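Epidermin decarboxylase (Staphylococcus epidermidis, PDB 1G63) catalyses the FMN-dependent oxidative decarboxylation of the C-terminal cysteine of the epidermin precursor peptide, a step in making this lantibiotic. Local coordinates at residues B[7-12]-B[32-37]; B[13-18]-B[41-46]. All coordinates share one frame; numbering follows the deposited sequence.

Interaction 1 of 2, residues B[7-12]-B[32-37]. With FMN (flavin mononucleotide), chain N.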
loop_
_atom_site.group_PDB
_atom_site.type_symbol
_atom_site.label_atom_id
_atom_site.label_comp_id
_atom_site.label_asym_id
_atom_site.label_seq_id
_atom_site.Cartn_x
_atom_site.Cartn_y
_atom_site.Cartn_z
ATOM N N ILE B 7 -32.117 2.100 13.361
ATOM C CA ILE B 7 -31.471 1.213 14.316
ATOM C C ILE B 7 -30.008 1.617 14.415
ATOM O O ILE B 7 -29.310 1.707 13.406
ATOM C CB ILE B 7 -31.500 -0.268 13.877
ATOM C CG1 ILE B 7 -32.925 -0.811 13.918
ATOM C CG2 ILE B 7 -30.582 -1.100 14.793
ATOM C CD1 ILE B 7 -33.028 -2.248 13.431
ATOM N N CYS B 8 -29.556 1.883 15.632
ATOM C CA CYS B 8 -28.160 2.223 15.870
ATOM C C CYS B 8 -27.575 0.989 16.548
ATOM O O CYS B 8 -27.849 0.735 17.719
ATOM C CB CYS B 8 -28.047 3.454 16.781
ATOM S SG CYS B 8 -28.501 5.017 15.950
ATOM N N ALA B 9 -26.803 0.210 15.795
ATOM C CA ALA B 9 -26.198 -1.018 16.310
ATOM C C ALA B 9 -24.767 -0.811 16.804
ATOM O O ALA B 9 -23.950 -0.168 16.145
ATOM C CB ALA B 9 -26.231 -2.100 15.237
ATOM N N THR B 10 -24.472 -1.379 17.966
ATOM C CA THR B 10 -23.154 -1.261 18.570
ATOM C C THR B 10 -22.455 -2.613 18.681
ATOM O O THR B 10 -23.065 -3.671 18.449
ATOM C CB THR B 10 -23.245 -0.597 19.967
ATOM O OG1 THR B 10 -23.948 -1.454 20.877
ATOM C CG2 THR B 10 -23.973 0.737 19.862
ATOM N N ALA B 11 -21.175 -2.564 19.049
ATOM C CA ALA B 11 -20.334 -3.750 19.157
ATOM C C ALA B 11 -20.686 -4.757 20.248
ATOM O O ALA B 11 -19.874 -5.071 21.119
ATOM C CB ALA B 11 -18.873 -3.337 19.280
ATOM N N SER B 12 -21.910 -5.256 20.187
ATOM C CA SER B 12 -22.376 -6.284 21.103
ATOM C C SER B 12 -22.349 -7.565 20.278
ATOM O O SER B 12 -22.621 -7.538 19.082
ATOM C CB SER B 12 -23.808 -6.011 21.549
ATOM O OG SER B 12 -24.431 -7.211 21.989
ATOM N N VAL B 32 -37.017 1.090 7.774
ATOM C CA VAL B 32 -36.167 0.680 8.876
ATOM C C VAL B 32 -34.755 0.761 8.314
ATOM O O VAL B 32 -34.345 -0.048 7.482
ATOM C CB VAL B 32 -36.495 -0.738 9.368
ATOM C CG1 VAL B 32 -36.640 -1.659 8.201
ATOM C CG2 VAL B 32 -35.397 -1.230 10.307
ATOM N N ASN B 33 -34.034 1.787 8.749
ATOM C CA ASN B 33 -32.675 2.035 8.301
ATOM C C ASN B 33 -31.694 1.676 9.412
ATOM O O ASN B 33 -32.089 1.484 10.564
ATOM C CB ASN B 33 -32.541 3.500 7.897
ATOM C CG ASN B 33 -33.561 3.904 6.842
ATOM O OD1 ASN B 33 -34.200 4.942 6.953
ATOM N ND2 ASN B 33 -33.708 3.088 5.816
ATOM N N ILE B 34 -30.412 1.590 9.080
ATOM C CA ILE B 34 -29.443 1.212 10.090
ATOM C C ILE B 34 -28.122 1.990 10.040
ATOM O O ILE B 34 -27.686 2.457 8.987
ATOM C CB ILE B 34 -29.198 -0.311 10.003
ATOM C CG1 ILE B 34 -28.436 -0.793 11.236
ATOM C CG2 ILE B 34 -28.495 -0.640 8.706
ATOM C CD1 ILE B 34 -28.610 -2.270 11.511
ATOM N N LEU B 35 -27.507 2.133 11.208
ATOM C CA LEU B 35 -26.252 2.860 11.368
ATOM C C LEU B 35 -25.420 2.069 12.391
ATOM O O LEU B 35 -25.914 1.736 13.461
ATOM C CB LEU B 35 -26.561 4.270 11.895
ATOM C CG LEU B 35 -25.494 5.367 11.886
ATOM C CD1 LEU B 35 -26.075 6.637 12.506
ATOM C CD2 LEU B 35 -24.278 4.917 12.664
ATOM N N PHE B 36 -24.168 1.764 12.063
ATOM C CA PHE B 36 -23.313 0.989 12.968
ATOM C C PHE B 36 -22.197 1.786 13.631
ATOM O O PHE B 36 -21.772 2.832 13.139
ATOM C CB PHE B 36 -22.657 -0.186 12.227
ATOM C CG PHE B 36 -23.626 -1.239 11.750
ATOM C CD1 PHE B 36 -24.257 -1.115 10.517
ATOM C CD2 PHE B 36 -23.896 -2.364 12.534
ATOM C CE1 PHE B 36 -25.148 -2.102 10.060
ATOM C CE2 PHE B 36 -24.780 -3.351 12.089
ATOM C CZ PHE B 36 -25.407 -3.222 10.850
ATOM N N SER B 37 -21.724 1.279 14.762
ATOM C CA SER B 37 -20.615 1.906 15.459
ATOM C C SER B 37 -19.363 1.325 14.790
ATOM O O SER B 37 -19.373 0.196 14.306
ATOM C CB SER B 37 -20.633 1.536 16.942
ATOM O OG SER B 37 -20.241 0.191 17.153
HETATM N N1 FMN N . -19.861 -5.026 25.001
HETATM C C2 FMN N . -21.166 -4.925 25.406
HETATM O O2 FMN N . -21.622 -3.961 25.949
HETATM N N3 FMN N . -22.049 -6.033 25.176
HETATM C C4 FMN N . -21.700 -7.199 24.584
HETATM O O4 FMN N . -22.533 -8.110 24.458
HETATM C C4A FMN N . -20.295 -7.320 24.177
HETATM N N5 FMN N . -19.861 -8.404 23.545
HETATM C C5A FMN N . -18.598 -8.421 23.022
HETATM C C6 FMN N . -18.150 -9.568 22.234
HETATM C C7 FMN N . -16.864 -9.713 21.799
HETATM C C7M FMN N . -16.435 -10.929 20.963
HETATM C C8 FMN N . -15.939 -8.566 21.912
HETATM C C8M FMN N . -14.548 -8.617 21.327
HETATM C C9 FMN N . -16.341 -7.480 22.683
HETATM C C9A FMN N . -17.627 -7.358 23.243
HETATM N N10 FMN N . -18.094 -6.253 24.022
HETATM C C10 FMN N . -19.422 -6.138 24.413
HETATM C "C1'" FMN N . -17.194 -5.118 24.275
HETATM C "C2'" FMN N . -17.444 -4.016 23.216
HETATM O "O2'" FMN N . -17.277 -4.443 21.862
HETATM C "C3'" FMN N . -16.515 -2.830 23.466
HETATM O "O3'" FMN N . -16.817 -2.248 24.776
HETATM C "C4'" FMN N . -16.560 -1.725 22.422
HETATM O "O4'" FMN N . -15.511 -0.749 22.649
HETATM C "C5'" FMN N . -17.898 -1.011 22.313
HETATM O "O5'" FMN N . -17.883 -0.071 21.219
HETATM P P FMN N . -19.195 0.595 20.624
HETATM O O1P FMN N . -19.892 1.282 21.757
HETATM O O2P FMN N . -19.995 -0.472 19.979
HETATM O O3P FMN N . -18.655 1.614 19.557
#
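Ile7 and Ile34 face each other as bridge partners in two neighbouring parallel strands, 5-9 and 32-36. With helix 18-25 these strands form a beta-alpha-beta unit of the Rossmann-like fold. The ladder is regular. Ile7 N donates to Asn33 O, Leu35 N to Ile7 O, Ala9 N to Leu35 O, and Ser37 N to Ala9 O. The Leu35 bond runs 2.9 Å from Leu35 N to Ile7 O.

On the face of Ile7, Ala9, Ile34 and Phe36, bumps and hollows fit closely. Ile34 CG1 is anti to its backbone N (chi1 -167°). Ile34 CG1 lies against the carbonyl oxygen Ile7 O (3.4 Å). Ile34 CD1 continues from there to Ile7 CG2 (4.0 Å) and also borders Ala9 CB. Ile7 CD1 reaches back to Val32 CG2, the two side chains lying side by side. Ala9 has only a methyl, and the Phe36 ring takes the room beside it, with Phe36 CD2 3.6 Å from Ala9 CB. Ile18 and Ile22 of helix 18-25 pack on Ile34. Cys8 and Leu35 project from the other face, where helix 98-105 covers them.

Past the strand ends the contact turns polar. Ala11 N donates to FMN O2P at 2.6 Å, nearly straight at 163°. Ser37 OG donates to FMN O2P at 2.9 Å. Ala11 O accepts from FMN O2' at 2.8 Å. Ala11 centres an inverse gamma turn closed by Ser12 N to Thr10 O, while its own N and O both bond to FMN. One phosphate oxygen is thus gripped by a backbone N-H and a hydroxyl from the loops just past two adjacent strands, which would help offset its negative charge.

Interaction 2 of 2, residues B[13-18]-B[41-46]. With FMN (flavin mononucleotide), chain N.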
loop_
_atom_site.group_PDB
_atom_site.type_symbol
_atom_site.label_atom_id
_atom_site.label_comp_id
_atom_site.label_asym_id
_atom_site.label_seq_id
_atom_site.Cartn_x
_atom_site.Cartn_y
_atom_site.Cartn_z
ATOM N N ILE B 13 -22.016 -8.682 20.909
ATOM C CA ILE B 13 -21.958 -9.953 20.205
ATOM C C ILE B 13 -23.243 -10.227 19.422
ATOM O O ILE B 13 -23.202 -10.818 18.344
ATOM C CB ILE B 13 -21.702 -11.126 21.196
ATOM C CG1 ILE B 13 -21.606 -12.450 20.436
ATOM C CG2 ILE B 13 -22.815 -11.188 22.237
ATOM C CD1 ILE B 13 -20.518 -12.482 19.387
ATOM N N ASN B 14 -24.381 -9.783 19.951
ATOM C CA ASN B 14 -25.652 -10.026 19.275
ATOM C C ASN B 14 -25.916 -9.190 18.041
ATOM O O ASN B 14 -26.967 -9.329 17.417
ATOM C CB ASN B 14 -26.816 -9.874 20.248
ATOM C CG ASN B 14 -26.857 -10.986 21.260
ATOM O OD1 ASN B 14 -26.534 -10.789 22.430
ATOM N ND2 ASN B 14 -27.235 -12.174 20.812
ATOM N N VAL B 15 -24.978 -8.324 17.680
ATOM C CA VAL B 15 -25.157 -7.513 16.487
ATOM C C VAL B 15 -25.127 -8.446 15.271
ATOM O O VAL B 15 -25.584 -8.084 14.186
ATOM C CB VAL B 15 -24.051 -6.443 16.356
ATOM C CG1 VAL B 15 -22.713 -7.104 16.100
ATOM C CG2 VAL B 15 -24.405 -5.465 15.250
ATOM N N ILE B 16 -24.597 -9.654 15.461
ATOM C CA ILE B 16 -24.529 -10.624 14.372
ATOM C C ILE B 16 -25.915 -11.150 13.997
ATOM O O ILE B 16 -26.081 -11.789 12.959
ATOM C CB ILE B 16 -23.640 -11.838 14.735
ATOM C CG1 ILE B 16 -24.348 -12.721 15.767
ATOM C CG2 ILE B 16 -22.303 -11.359 15.270
ATOM C CD1 ILE B 16 -23.604 -13.995 16.092
ATOM N N ASN B 17 -26.904 -10.884 14.846
ATOM C CA ASN B 17 -28.275 -11.321 14.599
ATOM C C ASN B 17 -29.211 -10.145 14.308
ATOM O O ASN B 17 -30.428 -10.315 14.264
ATOM C CB ASN B 17 -28.811 -12.095 15.807
ATOM C CG ASN B 17 -28.116 -13.428 16.005
ATOM O OD1 ASN B 17 -27.967 -13.896 17.139
ATOM N ND2 ASN B 17 -27.698 -14.057 14.903
ATOM N N ILE B 18 -28.641 -8.962 14.103
ATOM C CA ILE B 18 -29.437 -7.770 13.845
ATOM C C ILE B 18 -30.328 -7.883 12.603
ATOM O O ILE B 18 -31.384 -7.264 12.537
ATOM C CB ILE B 18 -28.530 -6.498 13.727
ATOM C CG1 ILE B 18 -29.384 -5.238 13.843
ATOM C CG2 ILE B 18 -27.779 -6.491 12.405
ATOM C CD1 ILE B 18 -30.100 -5.097 15.175
ATOM N N LYS B 41 -18.190 -3.216 13.258
ATOM C CA LYS B 41 -17.758 -3.692 11.946
ATOM C C LYS B 41 -16.754 -4.840 12.044
ATOM O O LYS B 41 -16.405 -5.458 11.040
ATOM C CB LYS B 41 -17.192 -2.524 11.140
ATOM C CG LYS B 41 -18.232 -1.414 10.959
ATOM C CD LYS B 41 -17.670 -0.138 10.352
ATOM C CE LYS B 41 -18.756 0.950 10.286
ATOM N NZ LYS B 41 -18.242 2.263 9.802
ATOM N N ASN B 42 -16.309 -5.140 13.260
ATOM C CA ASN B 42 -15.383 -6.247 13.489
ATOM C C ASN B 42 -16.171 -7.523 13.742
ATOM O O ASN B 42 -15.587 -8.589 13.894
ATOM C CB ASN B 42 -14.517 -5.998 14.721
ATOM C CG ASN B 42 -13.549 -4.861 14.537
ATOM O OD1 ASN B 42 -13.004 -4.348 15.509
ATOM N ND2 ASN B 42 -13.320 -4.461 13.292
ATOM N N PHE B 43 -17.494 -7.412 13.807
ATOM C CA PHE B 43 -18.330 -8.575 14.071
ATOM C C PHE B 43 -19.088 -9.051 12.847
ATOM O O PHE B 43 -19.406 -10.234 12.721
ATOM C CB PHE B 43 -19.350 -8.272 15.168
ATOM C CG PHE B 43 -18.745 -8.015 16.508
ATOM C CD1 PHE B 43 -17.927 -6.910 16.718
ATOM C CD2 PHE B 43 -19.015 -8.861 17.571
ATOM C CE1 PHE B 43 -17.390 -6.646 17.967
ATOM C CE2 PHE B 43 -18.486 -8.610 18.825
ATOM C CZ PHE B 43 -17.667 -7.493 19.026
ATOM N N ILE B 44 -19.396 -8.129 11.948
ATOM C CA ILE B 44 -20.139 -8.503 10.763
ATOM C C ILE B 44 -19.758 -7.651 9.572
ATOM O O ILE B 44 -19.070 -6.646 9.705
ATOM C CB ILE B 44 -21.661 -8.336 10.984
ATOM C CG1 ILE B 44 -21.960 -6.886 11.375
ATOM C CG2 ILE B 44 -22.155 -9.298 12.054
ATOM C CD1 ILE B 44 -23.431 -6.565 11.445
ATOM N N ASN B 45 -20.213 -8.077 8.402
ATOM C CA ASN B 45 -19.989 -7.333 7.178
ATOM C C ASN B 45 -21.255 -6.482 7.087
ATOM O O ASN B 45 -22.323 -6.975 6.722
ATOM C CB ASN B 45 -19.900 -8.281 5.985
ATOM C CG ASN B 45 -19.551 -7.562 4.705
ATOM O OD1 ASN B 45 -20.178 -6.563 4.354
ATOM N ND2 ASN B 45 -18.550 -8.069 3.996
ATOM N N THR B 46 -21.134 -5.214 7.455
ATOM C CA THR B 46 -22.275 -4.306 7.454
ATOM C C THR B 46 -22.943 -4.081 6.104
ATOM O O THR B 46 -24.125 -3.760 6.062
ATOM C CB THR B 46 -21.893 -2.927 8.047
ATOM O OG1 THR B 46 -20.856 -2.325 7.256
ATOM C CG2 THR B 46 -21.411 -3.091 9.492
HETATM N N1 FMN N . -19.861 -5.026 25.001
HETATM C C2 FMN N . -21.166 -4.925 25.406
HETATM O O2 FMN N . -21.622 -3.961 25.949
HETATM N N3 FMN N . -22.049 -6.033 25.176
HETATM C C4 FMN N . -21.700 -7.199 24.584
HETATM O O4 FMN N . -22.533 -8.110 24.458
HETATM C C4A FMN N . -20.295 -7.320 24.177
HETATM N N5 FMN N . -19.861 -8.404 23.545
HETATM C C5A FMN N . -18.598 -8.421 23.022
HETATM C C6 FMN N . -18.150 -9.568 22.234
HETATM C C7 FMN N . -16.864 -9.713 21.799
HETATM C C7M FMN N . -16.435 -10.929 20.963
HETATM C C8 FMN N . -15.939 -8.566 21.912
HETATM C C8M FMN N . -14.548 -8.617 21.327
HETATM C C9 FMN N . -16.341 -7.480 22.683
HETATM C C9A FMN N . -17.627 -7.358 23.243
HETATM N N10 FMN N . -18.094 -6.253 24.022
HETATM C C10 FMN N . -19.422 -6.138 24.413
HETATM C "C1'" FMN N . -17.194 -5.118 24.275
HETATM C "C2'" FMN N . -17.444 -4.016 23.216
HETATM O "O2'" FMN N . -17.277 -4.443 21.862
HETATM C "C3'" FMN N . -16.515 -2.830 23.466
HETATM O "O3'" FMN N . -16.817 -2.248 24.776
HETATM C "C4'" FMN N . -16.560 -1.725 22.422
HETATM O "O4'" FMN N . -15.511 -0.749 22.649
HETATM C "C5'" FMN N . -17.898 -1.011 22.313
HETATM O "O5'" FMN N . -17.883 -0.071 21.219
HETATM P P FMN N . -19.195 0.595 20.624
HETATM O O1P FMN N . -19.892 1.282 21.757
HETATM O O2P FMN N . -19.995 -0.472 19.979
HETATM O O3P FMN N . -18.655 1.614 19.557
#
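Phe43 meets Val15 and Ile13 where two loops of the Rossmann-like fold come together beside the flavin. Residues 13-16 form a 3-10 turn leading into helix 18-25. Residues 41-46 follow strand 32-36. No hydrogen bond links the two segments, and the contact is apolar.

The Phe43 side chain can be followed outward. Phe43 CB rests 3.7 Å from Val15 CG1 and also borders Ile16 CG2. CG is anti to the backbone carbonyl carbon (chi1 -66°) and still lies near Val15 CG1. The Val15 and Phe43 side chains cross at about a right angle. CD2 comes next, close to Ile13 CA and to Ile13 CD1. CE2 then reaches the flavin at C6 and C7. Phe43 CZ, at the tip, is 3.5 Å from FMN C8. The dimethylbenzene end of the flavin thus meets the edge of the phenyl ring. Leu64 of the second subunit also packs on Phe43.

Ile44 fills the other half of the contact. Ile44 CG2 presses on Ile16 CA at 3.6 Å and on Ile16 CG2 at 3.8 Å. Ile44 CD1 lies beside Val15 O and 4.1 Å from Val15 CG2. Ile18 CG2 is a looser neighbour of that methyl. Within the 3-10 turn the bond from Ile16 N to Ile13 O is weak. Asn17 N to Asn14 O and Ile18 N to Val15 O continue the turn towards helix 18-25.

Ile13 is also an FMN pocket residue, and Leu51 of the third subunit packs on it. The turn places Ile13 close to the redox-active part of the cofactor: Ile13 N lies 3.4 Å from FMN N5.

Overall arrangement
The segments of interactions 1 and 2 alternate along the chain: 7-12, 13-18, 32-37, 41-46. The contact centres are 9 Å apart. Phe36 joins them: Phe36 CE2 lies 3.5 Å from Ile44 CD1 and 3.8 Å from Val15 CG2, while Phe36 CD1 meets Thr46 CG2. Both contacts border one FMN. Interaction 1 helps bind the phosphate and ribityl chain and also comes near the ring through Ser12, while interaction 2 borders the ring. Thr101 and Cys95 of the second subunit also bind this FMN. Active-site His67 of this chain belongs to the pocket of a different FMN. Leu35's side chain is about 7 Å from that of His67 and about 11 Å from that second FMN.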